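Local coordinates for protein amorpha-4,11-diene synthase (Artemisia annua, PDB 4GAX) that probably catalyses the metal-dependent cyclisation of farnesyl diphosphate to sesquiterpenes of the amorphadiene and bisabolol kind, at residues 228-231 with 232-235; 252-255 with 256-259; 411-414 with 415-418. All coordinates share one frame; numbering follows the deposited sequence.

Interaction 1: 228-231 with 232-235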
ATOM      1  N   PRO A 228      17.151  -8.638  -8.373  1.00 31.08           N
ATOM      2  CA  PRO A 228      18.505  -9.206  -8.259  1.00 29.20           C
ATOM      3  C   PRO A 228      18.521 -10.664  -7.812  1.00 32.01           C
ATOM      4  O   PRO A 228      19.382 -11.423  -8.267  1.00 32.73           O
ATOM      5  CB  PRO A 228      19.171  -8.330  -7.180  1.00 34.72           C
ATOM      6  CG  PRO A 228      18.015  -7.778  -6.377  1.00 37.78           C
ATOM      7  CD  PRO A 228      16.940  -7.537  -7.409  1.00 36.85           C
ATOM      8  N   PHE A 229      17.614 -11.056  -6.919  1.00 25.22           N
ATOM      9  CA  PHE A 229      17.569 -12.457  -6.529  1.00 26.69           C
ATOM     10  C   PHE A 229      17.255 -13.316  -7.757  1.00 29.25           C
ATOM     11  O   PHE A 229      17.889 -14.354  -7.980  1.00 26.80           O
ATOM     12  CB  PHE A 229      16.557 -12.723  -5.406  1.00 24.81           C
ATOM     13  CG  PHE A 229      16.321 -14.192  -5.151  1.00 25.26           C
ATOM     14  CD1 PHE A 229      17.215 -14.927  -4.395  1.00 28.07           C
ATOM     15  CD2 PHE A 229      15.218 -14.840  -5.694  1.00 32.68           C
ATOM     16  CE1 PHE A 229      17.021 -16.280  -4.174  1.00 39.96           C
ATOM     17  CE2 PHE A 229      15.018 -16.196  -5.478  1.00 32.49           C
ATOM     18  CZ  PHE A 229      15.927 -16.914  -4.714  1.00 32.16           C
ATOM     19  N   TYR A 230      16.287 -12.883  -8.562  1.00 25.15           N
ATOM     20  CA  TYR A 230      15.880 -13.686  -9.722  1.00 27.82           C
ATOM     21  C   TYR A 230      17.044 -13.790 -10.714  1.00 25.94           C
ATOM     22  O   TYR A 230      17.331 -14.859 -11.251  1.00 26.23           O
ATOM     23  CB  TYR A 230      14.640 -13.078 -10.399  1.00 29.22           C
ATOM     24  CG  TYR A 230      14.074 -13.930 -11.526  1.00 23.17           C
ATOM     25  CD1 TYR A 230      13.290 -15.053 -11.259  1.00 24.01           C
ATOM     26  CD2 TYR A 230      14.330 -13.613 -12.857  1.00 23.10           C
ATOM     27  CE1 TYR A 230      12.768 -15.841 -12.299  1.00 21.29           C
ATOM     28  CE2 TYR A 230      13.821 -14.390 -13.895  1.00 24.75           C
ATOM     29  CZ  TYR A 230      13.037 -15.495 -13.611  1.00 22.73           C
ATOM     30  OH  TYR A 230      12.548 -16.262 -14.646  1.00 31.54           O
ATOM     31  N   GLU A 231      17.730 -12.671 -10.926  1.00 23.97           N
ATOM     32  CA  GLU A 231      18.770 -12.598 -11.935  1.00 23.27           C
ATOM     33  C   GLU A 231      19.899 -13.564 -11.619  1.00 27.57           C
ATOM     34  O   GLU A 231      20.557 -14.071 -12.526  1.00 25.50           O
ATOM     35  CB  GLU A 231      19.306 -11.161 -12.057  1.00 28.10           C
ATOM     36  CG  GLU A 231      20.418 -11.014 -13.092  1.00 42.78           C
ATOM     37  CD  GLU A 231      20.818  -9.571 -13.341  1.00 56.46           C
ATOM     38  OE1 GLU A 231      20.675  -8.730 -12.421  1.00 60.70           O
ATOM     39  OE2 GLU A 231      21.274  -9.279 -14.468  1.00 56.43           O
ATOM     40  N   GLN A 232      20.093 -13.850 -10.334  1.00 20.29           N
ATOM     41  CA  GLN A 232      21.184 -14.719  -9.910  1.00 28.22           C
ATOM     42  C   GLN A 232      20.777 -16.191  -9.753  1.00 29.42           C
ATOM     43  O   GLN A 232      21.620 -17.053  -9.468  1.00 28.20           O
ATOM     44  CB  GLN A 232      21.839 -14.180  -8.624  1.00 30.59           C
ATOM     45  CG  GLN A 232      20.960 -14.201  -7.382  1.00 36.00           C
ATOM     46  CD  GLN A 232      20.926 -15.565  -6.702  1.00 40.60           C
ATOM     47  OE1 GLN A 232      21.970 -16.154  -6.397  1.00 26.84           O
ATOM     48  NE2 GLN A 232      19.720 -16.080  -6.477  1.00 34.28           N
ATOM     49  N   GLN A 233      19.494 -16.482  -9.933  1.00 29.93           N
ATOM     50  CA  GLN A 233      19.035 -17.869  -9.884  1.00 32.98           C
ATOM     51  C   GLN A 233      19.462 -18.632 -11.129  1.00 34.49           C
ATOM     52  O   GLN A 233      19.268 -18.152 -12.251  1.00 31.72           O
ATOM     53  CB  GLN A 233      17.521 -17.924  -9.766  1.00 26.43           C
ATOM     54  CG  GLN A 233      16.990 -17.810  -8.374  1.00 32.92           C
ATOM     55  CD  GLN A 233      15.562 -18.295  -8.317  1.00 45.54           C
ATOM     56  OE1 GLN A 233      14.713 -17.838  -9.092  1.00 40.87           O
ATOM     57  NE2 GLN A 233      15.291 -19.257  -7.432  1.00 41.96           N
ATOM     58  N   ASP A 234      20.024 -19.824 -10.928  1.00 32.19           N
ATOM     59  CA  ASP A 234      20.570 -20.628 -12.027  1.00 40.12           C
ATOM     60  C   ASP A 234      19.626 -20.812 -13.232  1.00 37.26           C
ATOM     61  O   ASP A 234      20.033 -20.635 -14.385  1.00 51.33           O
ATOM     62  CB  ASP A 234      21.041 -21.992 -11.493  1.00 58.45           C
ATOM     63  CG  ASP A 234      20.530 -23.168 -12.324  1.00 71.01           C
ATOM     64  OD1 ASP A 234      19.527 -23.802 -11.920  1.00 69.63           O
ATOM     65  OD2 ASP A 234      21.136 -23.471 -13.377  1.00 78.48           O
ATOM     66  N   SER A 235      18.374 -21.147 -12.959  1.00 31.27           N
ATOM     67  CA  SER A 235      17.431 -21.504 -14.014  1.00 48.71           C
ATOM     68  C   SER A 235      16.559 -20.337 -14.494  1.00 41.50           C
ATOM     69  O   SER A 235      15.527 -20.558 -15.138  1.00 41.93           O
ATOM     70  CB  SER A 235      16.526 -22.628 -13.507  1.00 60.47           C
ATOM     71  OG  SER A 235      15.940 -22.272 -12.263  1.00 67.11           O
TER
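Where Gln-232 and Gln-233 close the last turn of helix 219-232, the backbone mixes four- and three-residue spacing: the N of Gln-232 is shared between Pro-228 O and Phe-229 O, each 3.3 Å away, and Gln-233 N bonds to Tyr-230 O at 3.0 Å. The side chain of Gln-232 adds a further bond. Its CG sits between the backbone N and the carbonyl carbon (chi1 66°), and a second bend at chi2 folds the amide back over the turn, bringing NE2 to 2.9 Å from Phe-229 O. This donor lies in the carbonyl plane on a lone pair, and the oxygen lies close to the amide plane, whereas the N of Gln-232 approaches the same oxygen from above that plane. Phe-229 O is thus gripped twice, by backbone and side chain of one residue. NE2 also comes within 3.5 Å of Phe-229 CD1, at an oblique angle to the ring. Gln-233 meets the phenyl group differently: its CG stands over one face, 4.2 Å from the ring centroid and 26° off the normal, a CH-pi contact, and its CD continues to 3.6 Å from Phe-229 CE2. Tyr-230 OH bonds to Asn-237 N just ahead of helix 238-269, and Glu-231 forms a salt bridge with Lys-245 on it. The chemistry implies that a carbonyl of the final turn, bonded off-plane by a main-chain N, takes a straighter in-plane bond from a side-chain amide, while Gln-233 lays its CG and its amide group against the phenyl ring.

Interaction 2: 252-255 with 256-259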
ATOM      1  N   GLN A 252      10.852   3.927 -13.337  1.00 20.19           N
ATOM      2  CA  GLN A 252      11.522   4.820 -12.396  1.00 19.02           C
ATOM      3  C   GLN A 252      11.679   6.231 -12.960  1.00 21.89           C
ATOM      4  O   GLN A 252      11.520   7.216 -12.226  1.00 17.36           O
ATOM      5  CB  GLN A 252      12.884   4.266 -11.989  1.00 21.50           C
ATOM      6  CG  GLN A 252      13.542   5.048 -10.860  1.00 22.82           C
ATOM      7  CD  GLN A 252      14.912   4.521 -10.523  1.00 28.14           C
ATOM      8  OE1 GLN A 252      15.835   4.564 -11.354  1.00 25.52           O
ATOM      9  NE2 GLN A 252      15.065   4.016  -9.290  1.00 23.64           N
ATOM     10  N   SER A 253      11.993   6.337 -14.254  1.00 17.88           N
ATOM     11  CA  SER A 253      12.111   7.659 -14.876  1.00 26.13           C
ATOM     12  C   SER A 253      10.783   8.406 -14.818  1.00 27.96           C
ATOM     13  O   SER A 253      10.754   9.612 -14.583  1.00 25.65           O
ATOM     14  CB  SER A 253      12.596   7.560 -16.331  1.00 27.14           C
ATOM     15  OG  SER A 253      13.958   7.201 -16.365  1.00 37.79           O
ATOM     16  N   LEU A 254       9.686   7.685 -15.019  1.00 21.89           N
ATOM     17  CA  LEU A 254       8.360   8.296 -14.968  1.00 18.75           C
ATOM     18  C   LEU A 254       8.073   8.784 -13.551  1.00 22.25           C
ATOM     19  O   LEU A 254       7.592   9.902 -13.358  1.00 22.64           O
ATOM     20  CB  LEU A 254       7.288   7.296 -15.417  1.00 22.34           C
ATOM     21  CG  LEU A 254       5.849   7.778 -15.211  1.00 27.29           C
ATOM     22  CD1 LEU A 254       5.506   8.975 -16.119  1.00 28.61           C
ATOM     23  CD2 LEU A 254       4.861   6.644 -15.427  1.00 24.27           C
ATOM     24  N   HIS A 255       8.381   7.952 -12.558  1.00 20.41           N
ATOM     25  CA  HIS A 255       8.195   8.342 -11.157  1.00 17.98           C
ATOM     26  C   HIS A 255       9.000   9.587 -10.858  1.00 20.54           C
ATOM     27  O   HIS A 255       8.527  10.479 -10.153  1.00 23.54           O
ATOM     28  CB  HIS A 255       8.620   7.218 -10.207  1.00 16.35           C
ATOM     29  CG  HIS A 255       7.779   5.986 -10.319  1.00 17.01           C
ATOM     30  ND1 HIS A 255       8.238   4.732  -9.977  1.00 19.19           N
ATOM     31  CD2 HIS A 255       6.496   5.821 -10.730  1.00 15.53           C
ATOM     32  CE1 HIS A 255       7.277   3.845 -10.176  1.00 20.48           C
ATOM     33  NE2 HIS A 255       6.211   4.476 -10.629  1.00 18.04           N
ATOM     34  N   ARG A 256      10.217   9.648 -11.392  1.00 19.43           N
ATOM     35  CA  ARG A 256      11.056  10.808 -11.172  1.00 21.06           C
ATOM     36  C   ARG A 256      10.467  12.056 -11.824  1.00 20.96           C
ATOM     37  O   ARG A 256      10.599  13.162 -11.277  1.00 24.04           O
ATOM     38  CB  ARG A 256      12.486  10.549 -11.656  1.00 24.12           C
ATOM     39  CG  ARG A 256      13.283   9.669 -10.709  1.00 23.11           C
ATOM     40  CD  ARG A 256      13.637  10.411  -9.423  1.00 37.21           C
ATOM     41  NE  ARG A 256      14.593  11.491  -9.672  1.00 45.52           N
ATOM     42  CZ  ARG A 256      15.915  11.386  -9.536  1.00 43.42           C
ATOM     43  NH1 ARG A 256      16.464  10.247  -9.139  1.00 30.88           N
ATOM     44  NH2 ARG A 256      16.689  12.438  -9.789  1.00 50.05           N
ATOM     45  N   GLU A 257       9.837  11.892 -12.986  1.00 20.88           N
ATOM     46  CA  GLU A 257       9.150  13.020 -13.649  1.00 25.67           C
ATOM     47  C   GLU A 257       7.988  13.546 -12.799  1.00 26.04           C
ATOM     48  O   GLU A 257       7.799  14.761 -12.670  1.00 23.32           O
ATOM     49  CB  GLU A 257       8.621  12.613 -15.040  1.00 34.82           C
ATOM     50  CG  GLU A 257       9.708  12.229 -16.050  1.00 39.68           C
ATOM     51  CD  GLU A 257       9.140  11.892 -17.438  1.00 60.74           C
ATOM     52  OE1 GLU A 257       7.996  11.387 -17.518  1.00 67.48           O
ATOM     53  OE2 GLU A 257       9.835  12.140 -18.452  1.00 62.70           O
ATOM     54  N   GLU A 258       7.198  12.624 -12.245  1.00 20.62           N
ATOM     55  CA  GLU A 258       6.074  12.971 -11.369  1.00 21.85           C
ATOM     56  C   GLU A 258       6.541  13.725 -10.125  1.00 21.94           C
ATOM     57  O   GLU A 258       5.944  14.731  -9.730  1.00 22.75           O
ATOM     58  CB  GLU A 258       5.324  11.696 -10.953  1.00 17.86           C
ATOM     59  CG  GLU A 258       4.754  10.927 -12.135  1.00 19.70           C
ATOM     60  CD  GLU A 258       4.261   9.534 -11.762  1.00 23.84           C
ATOM     61  OE1 GLU A 258       4.445   9.117 -10.588  1.00 24.60           O
ATOM     62  OE2 GLU A 258       3.685   8.842 -12.647  1.00 20.66           O
ATOM     63  N   LEU A 259       7.611  13.233  -9.501  1.00 23.48           N
ATOM     64  CA  LEU A 259       8.136  13.853  -8.298  1.00 22.61           C
ATOM     65  C   LEU A 259       8.753  15.209  -8.617  1.00 21.77           C
ATOM     66  O   LEU A 259       8.722  16.125  -7.790  1.00 22.18           O
ATOM     67  CB  LEU A 259       9.166  12.937  -7.640  1.00 23.19           C
ATOM     68  CG  LEU A 259       9.814  13.461  -6.353  1.00 23.72           C
ATOM     69  CD1 LEU A 259       8.771  13.908  -5.334  1.00 22.96           C
ATOM     70  CD2 LEU A 259      10.697  12.373  -5.744  1.00 23.65           C
TER
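Backbone bonding joins Gln-252 to Arg-256, Ser-253 to Glu-257, Leu-254 to Glu-258 and His-255 to Leu-259, each carbonyl accepting from the amide four residues on. The first of these bonds, Arg-256 N to Gln-252 O, measures 2.9 Å. The last, Leu-259 N to His-255 O, measures 3.0 Å, and such evenness is evidence of a regular alpha-helix throughout. Van der Waals contacts of the carboxylates come next. Glu-258, extended beyond CG, runs back along the preceding turn until OE2 rests 3.5 Å from Leu-254 CG and 3.7 Å from its CD2; the carboxylate therefore lies against the branch point of the leucine. The exposed Glu-257 brings OE1 to 3.7 Å from Leu-254 CD1, crossing that side chain at about a right angle. His-255 and Glu-258 lie side by side and point the same way, with OE1 at the ring edge, 3.9 Å from CD2, and the ring and carboxylate planes turned 54° apart. The two groups do not pair, His-255 NE2 being 5.0 Å from Glu-258 OE1. The polar ends are satisfied beyond this stretch: Glu-258 OE2 takes a salt bridge from Arg-302 and a hydrogen bond with Ser-299 OG, OE1 is bonded to Tyr-286 OH, and His-255 NE2 donates to Phe-294 O. This buried carboxylate, held at both oxygens, is consistent with an ionised state. Within the fold, Leu-254 and Glu-258 face helix 299-322, His-255 and Leu-259 meet both helix 282-292 and helix 547-557, and Gln-252 and Arg-256 bond to the C-terminal region, so helix 238-269 packs on several helices along these two turns.

Interaction 3: 411-414 with 415-418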
ATOM      1  N   SER A 411     -13.896   5.265  16.169  1.00 63.89           N
ATOM      2  CA  SER A 411     -14.871   5.604  15.137  1.00 57.88           C
ATOM      3  C   SER A 411     -14.509   6.900  14.407  1.00 61.93           C
ATOM      4  O   SER A 411     -14.375   6.915  13.183  1.00 59.07           O
ATOM      5  CB  SER A 411     -16.274   5.687  15.762  1.00 53.80           C
ATOM      6  OG  SER A 411     -17.129   6.576  15.061  1.00 56.02           O
ATOM      7  N   VAL A 412     -14.333   7.982  15.159  1.00 76.99           N
ATOM      8  CA  VAL A 412     -14.010   9.276  14.562  1.00 75.50           C
ATOM      9  C   VAL A 412     -12.591   9.285  13.979  1.00 69.53           C
ATOM     10  O   VAL A 412     -12.250  10.144  13.162  1.00 65.81           O
ATOM     11  CB  VAL A 412     -14.195  10.433  15.572  1.00 71.26           C
ATOM     12  CG1 VAL A 412     -12.904  10.686  16.334  1.00 74.96           C
ATOM     13  CG2 VAL A 412     -14.643  11.695  14.858  1.00 62.61           C
ATOM     14  N   ALA A 413     -11.782   8.309  14.381  1.00 67.75           N
ATOM     15  CA  ALA A 413     -10.419   8.181  13.876  1.00 71.57           C
ATOM     16  C   ALA A 413     -10.357   7.399  12.565  1.00 66.98           C
ATOM     17  O   ALA A 413      -9.303   7.323  11.927  1.00 63.71           O
ATOM     18  CB  ALA A 413      -9.523   7.535  14.922  1.00 77.75           C
ATOM     19  N   VAL A 414     -11.478   6.800  12.169  1.00 66.55           N
ATOM     20  CA  VAL A 414     -11.555   6.174  10.853  1.00 51.64           C
ATOM     21  C   VAL A 414     -11.543   7.302   9.837  1.00 48.81           C
ATOM     22  O   VAL A 414     -10.946   7.195   8.762  1.00 46.35           O
ATOM     23  CB  VAL A 414     -12.841   5.343  10.681  1.00 47.27           C
ATOM     24  CG1 VAL A 414     -13.058   4.981   9.215  1.00 39.37           C
ATOM     25  CG2 VAL A 414     -12.778   4.088  11.534  1.00 54.26           C
ATOM     26  N   ILE A 415     -12.208   8.390  10.206  1.00 40.86           N
ATOM     27  CA  ILE A 415     -12.287   9.571   9.366  1.00 39.44           C
ATOM     28  C   ILE A 415     -11.021  10.425   9.481  1.00 40.38           C
ATOM     29  O   ILE A 415     -10.339  10.669   8.488  1.00 39.23           O
ATOM     30  CB  ILE A 415     -13.529  10.410   9.718  1.00 39.60           C
ATOM     31  CG1 ILE A 415     -14.802   9.606   9.427  1.00 40.92           C
ATOM     32  CG2 ILE A 415     -13.527  11.722   8.942  1.00 31.19           C
ATOM     33  CD1 ILE A 415     -16.046  10.154  10.102  1.00 46.87           C
ATOM     34  N   THR A 416     -10.690  10.860  10.692  1.00 42.96           N
ATOM     35  CA  THR A 416      -9.564  11.779  10.870  1.00 45.80           C
ATOM     36  C   THR A 416      -8.212  11.158  10.558  1.00 39.50           C
ATOM     37  O   THR A 416      -7.223  11.878  10.394  1.00 40.70           O
ATOM     38  CB  THR A 416      -9.507  12.355  12.295  1.00 51.33           C
ATOM     39  OG1 THR A 416      -9.229  11.298  13.224  1.00 47.32           O
ATOM     40  CG2 THR A 416     -10.821  13.038  12.651  1.00 54.29           C
ATOM     41  N   GLY A 417      -8.163   9.831  10.481  1.00 41.00           N
ATOM     42  CA  GLY A 417      -6.931   9.141  10.144  1.00 32.32           C
ATOM     43  C   GLY A 417      -6.736   9.074   8.638  1.00 33.79           C
ATOM     44  O   GLY A 417      -5.694   8.612   8.157  1.00 41.17           O
ATOM     45  N   GLY A 418      -7.745   9.521   7.893  1.00 37.95           N
ATOM     46  CA  GLY A 418      -7.640   9.619   6.444  1.00 38.67           C
ATOM     47  C   GLY A 418      -8.056   8.406   5.618  1.00 32.16           C
ATOM     48  O   GLY A 418      -7.904   8.422   4.393  1.00 30.51           O
TER
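Ile-415 follows the 411-414 turn with its CB 3.7 Å from Val-412 O. Its N lies 4.0 Å from Ser-411 O, beyond hydrogen-bonding distance, and that carbonyl instead accepts from Val-414 N, a three-residue spacing that marks the helix here as irregular. The side chain packs on Asp-386 and Asn-390 of helix 374-399 and on Asn-420. Thr-416 restores four-residue bonding and doubles it. Its N reaches Val-412 O at 3.0 Å along an almost straight line (N-H...O 174°), and its hydroxyl donates to the same oxygen, Thr-416 OG1 lying 3.2 Å from Val-412 O. The second bond depends on chi1: at 66° OG1 lies between the backbone N and the carbonyl carbon, hence back over the previous turn, where it also comes to 3.4 Å from Ala-413 CA. The methyl CG2 stands 3.3 Å from Val-412 O as well, so carbon and oxygen branches both press on one carbonyl, while the side chain touches Glu-394. This closing turn belongs to helix 407-416 in the metal-binding domain of the all-helical terpene synthase fold, and two glycines carry the chain from it into helix 419-429. Gly-417 is still tied to the old helix: its N makes a weak, bent hydrogen bond to Ala-413 O. The distance from Gly-417 CA to Ala-413 O is 3.5 Å. Gly-418, with positive phi, leaves the helical conformation; its N bonds to Ile-415 O at 2.9 Å, and the residue itself occupies the N-cap position of helix 419-429.

Overall arrangement
All three are local contacts within or at the end of a helix, in series along the chain and not touching one another. Interaction 1, its centre about 26 Å from that of the chain, is a surface contact; interactions 2 and 3, their centres each about 18 Å out, are partly buried. Interactions 1 and 2 belong to consecutive helices, 219-232 and 238-269, yet their centres are about 27 Å apart, while interactions 1 and 3 lie on opposite sides of the chain's centre, about 44 Å between centres. Interactions 1 and 3 both end a helix and both give one carbonyl an extra side-chain donor, an amide in one and a hydroxyl in the other. Interaction 2, mid-helix, has regular backbone bonding and directs its polar groups to other helices and loops.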